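Local coordinates for protein BOLA1, chloroplastic (Arabidopsis thaliana, PDB 4PUG) that may regulate transcription in a redox-dependent way or tune iron-sulfur cluster biogenesis, alone or with glutaredoxins, with which it binds a labile iron-sulfur cluster, at residues H47-I52 against A83-S88. Residues are numbered along the deposited sequence; the frame is centred on the assembly and turned at random.
Sequences HFNVKI and ALSIVS
Phe-48, facing Leu-84, is bonded through its backbone to the flanking Ala-83 and Ser-85, and Val-50, facing Ile-86, to Ser-85 and Val-87, as parallel strands do. Phe-48 N gives its hydrogen to Ala-83 O at 2.9 Å, and Phe-48 O accepts from Ser-85 N. Val-50 N likewise bonds to Ser-85 O, Val-50 O accepts from Val-87 N, and Ile-52 N bonds to Val-87 O; the pairing continues to Lys-89 and, from Ala-83, to Thr-46. All five bonds are nearly straight. Several acceptors also take a CA-H, as Val-87 O does from Lys-51 CA at 3.3 Å. On the other edge of 47-52, the backbones of His-47, Asn-49 and Lys-51 are hydrogen-bonded to those of Val-28, Glu-26 and Val-24. Strand 47-53 is thus central in the alpha-beta-beta-alpha-beta BolA fold, antiparallel to 22-27 and parallel to 83-89, with helices 62-72 and 74-78 in the beta-alpha-beta crossover. On the face of Phe-48, Val-50, Leu-84 and Ile-86, Val-50 CG2 meets Leu-84 CD1 at 3.6 Å, while Leu-14 of helix 6-18 packs on Val-50 and helix 62-72 on Ile-86. The face of His-47, Asn-49, Ala-83 and Ser-85 is more polar: Asn-49 ND2 is hydrogen-bonded to Glu-26 OE1, Asn-49 OD1 merely contacts Ser-85 CB at 3.2 Å, and His-47 CD2 lies 3.5 Å from Ala-83 CB. At the far end, Ser-88 O accepts from Arg-65 NH1.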
loop_
_atom_site.group_PDB
_atom_site.type_symbol
_atom_site.label_atom_id
_atom_site.label_comp_id
_atom_site.label_asym_id
_atom_site.label_seq_id
_atom_site.Cartn_x
_atom_site.Cartn_y
_atom_site.Cartn_z
ATOM N N HIS A 47 -8.002 1.191 5.120
ATOM C CA HIS A 47 -8.202 1.312 3.676
ATOM C C HIS A 47 -7.120 2.146 3.003
ATOM O O HIS A 47 -6.903 3.305 3.361
ATOM C CB HIS A 47 -9.570 1.919 3.365
ATOM C CG HIS A 47 -10.720 1.021 3.691
ATOM N ND1 HIS A 47 -11.048 0.665 4.980
ATOM C CD2 HIS A 47 -11.625 0.409 2.890
ATOM C CE1 HIS A 47 -12.103 -0.130 4.962
ATOM N NE2 HIS A 47 -12.471 -0.301 3.703
ATOM N N PHE A 48 -6.455 1.561 2.010
ATOM C CA PHE A 48 -5.387 2.268 1.305
ATOM C C PHE A 48 -5.436 2.123 -0.215
ATOM O O PHE A 48 -5.720 1.047 -0.746
ATOM C CB PHE A 48 -4.014 1.833 1.824
ATOM C CG PHE A 48 -3.630 2.471 3.133
ATOM C CD1 PHE A 48 -2.990 3.701 3.156
ATOM C CD2 PHE A 48 -3.905 1.842 4.336
ATOM C CE1 PHE A 48 -2.632 4.291 4.355
ATOM C CE2 PHE A 48 -3.552 2.428 5.540
ATOM C CZ PHE A 48 -2.915 3.656 5.549
ATOM N N ASN A 49 -5.162 3.232 -0.897
ATOM C CA ASN A 49 -4.917 3.230 -2.330
ATOM C C ASN A 49 -3.429 3.432 -2.555
ATOM O O ASN A 49 -2.860 4.425 -2.108
ATOM C CB ASN A 49 -5.691 4.354 -3.020
ATOM C CG ASN A 49 -7.192 4.170 -2.938
ATOM O OD1 ASN A 49 -7.702 3.058 -3.065
ATOM N ND2 ASN A 49 -7.911 5.267 -2.724
ATOM N N VAL A 50 -2.795 2.488 -3.237
ATOM C CA VAL A 50 -1.354 2.541 -3.444
ATOM C C VAL A 50 -1.005 2.544 -4.928
ATOM O O VAL A 50 -1.410 1.652 -5.680
ATOM C CB VAL A 50 -0.636 1.361 -2.755
ATOM C CG1 VAL A 50 0.867 1.457 -2.963
ATOM C CG2 VAL A 50 -0.966 1.333 -1.266
ATOM N N LYS A 51 -0.262 3.562 -5.347
ATOM C CA LYS A 51 0.271 3.600 -6.699
ATOM C C LYS A 51 1.786 3.459 -6.654
ATOM O O LYS A 51 2.473 4.224 -5.977
ATOM C CB LYS A 51 -0.127 4.886 -7.422
ATOM C CG LYS A 51 0.504 5.009 -8.802
ATOM C CD LYS A 51 0.013 6.229 -9.557
ATOM C CE LYS A 51 0.666 6.299 -10.931
ATOM N NZ LYS A 51 -0.240 6.865 -11.968
ATOM N N ILE A 52 2.300 2.462 -7.366
ATOM C CA ILE A 52 3.729 2.194 -7.393
ATOM C C ILE A 52 4.251 2.192 -8.826
ATOM O O ILE A 52 3.867 1.348 -9.639
ATOM C CB ILE A 52 4.059 0.836 -6.743
ATOM C CG1 ILE A 52 3.330 0.688 -5.406
ATOM C CG2 ILE A 52 5.560 0.685 -6.559
ATOM C CD1 ILE A 52 3.370 -0.715 -4.838
ATOM N N ALA A 83 -8.630 -3.189 3.216
ATOM C CA ALA A 83 -8.709 -3.011 1.767
ATOM C C ALA A 83 -7.479 -2.333 1.170
ATOM O O ALA A 83 -7.073 -1.251 1.604
ATOM C CB ALA A 83 -9.971 -2.250 1.395
ATOM N N LEU A 84 -6.905 -2.982 0.161
ATOM C CA LEU A 84 -5.717 -2.493 -0.522
ATOM C C LEU A 84 -5.971 -2.420 -2.024
ATOM O O LEU A 84 -6.076 -3.453 -2.687
ATOM C CB LEU A 84 -4.542 -3.433 -0.254
ATOM C CG LEU A 84 -3.237 -3.135 -0.994
ATOM C CD1 LEU A 84 -2.673 -1.806 -0.533
ATOM C CD2 LEU A 84 -2.229 -4.257 -0.783
ATOM N N SER A 85 -6.077 -1.204 -2.556
ATOM C CA SER A 85 -6.264 -1.002 -3.991
ATOM C C SER A 85 -4.922 -0.698 -4.646
ATOM O O SER A 85 -4.194 0.172 -4.184
ATOM C CB SER A 85 -7.243 0.144 -4.240
ATOM O OG SER A 85 -7.414 0.387 -5.624
ATOM N N ILE A 86 -4.590 -1.405 -5.722
ATOM C CA ILE A 86 -3.240 -1.311 -6.279
ATOM C C ILE A 86 -3.167 -0.880 -7.741
ATOM O O ILE A 86 -3.814 -1.467 -8.606
ATOM C CB ILE A 86 -2.489 -2.647 -6.149
ATOM C CG1 ILE A 86 -2.505 -3.128 -4.699
ATOM C CG2 ILE A 86 -1.057 -2.507 -6.643
ATOM C CD1 ILE A 86 -1.808 -4.441 -4.502
ATOM N N VAL A 87 -2.363 0.148 -8.002
ATOM C CA VAL A 87 -1.966 0.477 -9.363
ATOM C C VAL A 87 -0.460 0.297 -9.466
ATOM O O VAL A 87 0.296 0.993 -8.796
ATOM C CB VAL A 87 -2.331 1.923 -9.736
ATOM C CG1 VAL A 87 -1.872 2.232 -11.155
ATOM C CG2 VAL A 87 -3.829 2.147 -9.591
ATOM N N SER A 88 -0.023 -0.649 -10.289
ATOM C CA SER A 88 1.400 -0.952 -10.397
ATOM C C SER A 88 1.883 -0.790 -11.836
ATOM O O SER A 88 1.487 -1.550 -12.719
ATOM C CB SER A 88 1.680 -2.368 -9.891
ATOM O OG SER A 88 0.851 -3.312 -10.545
#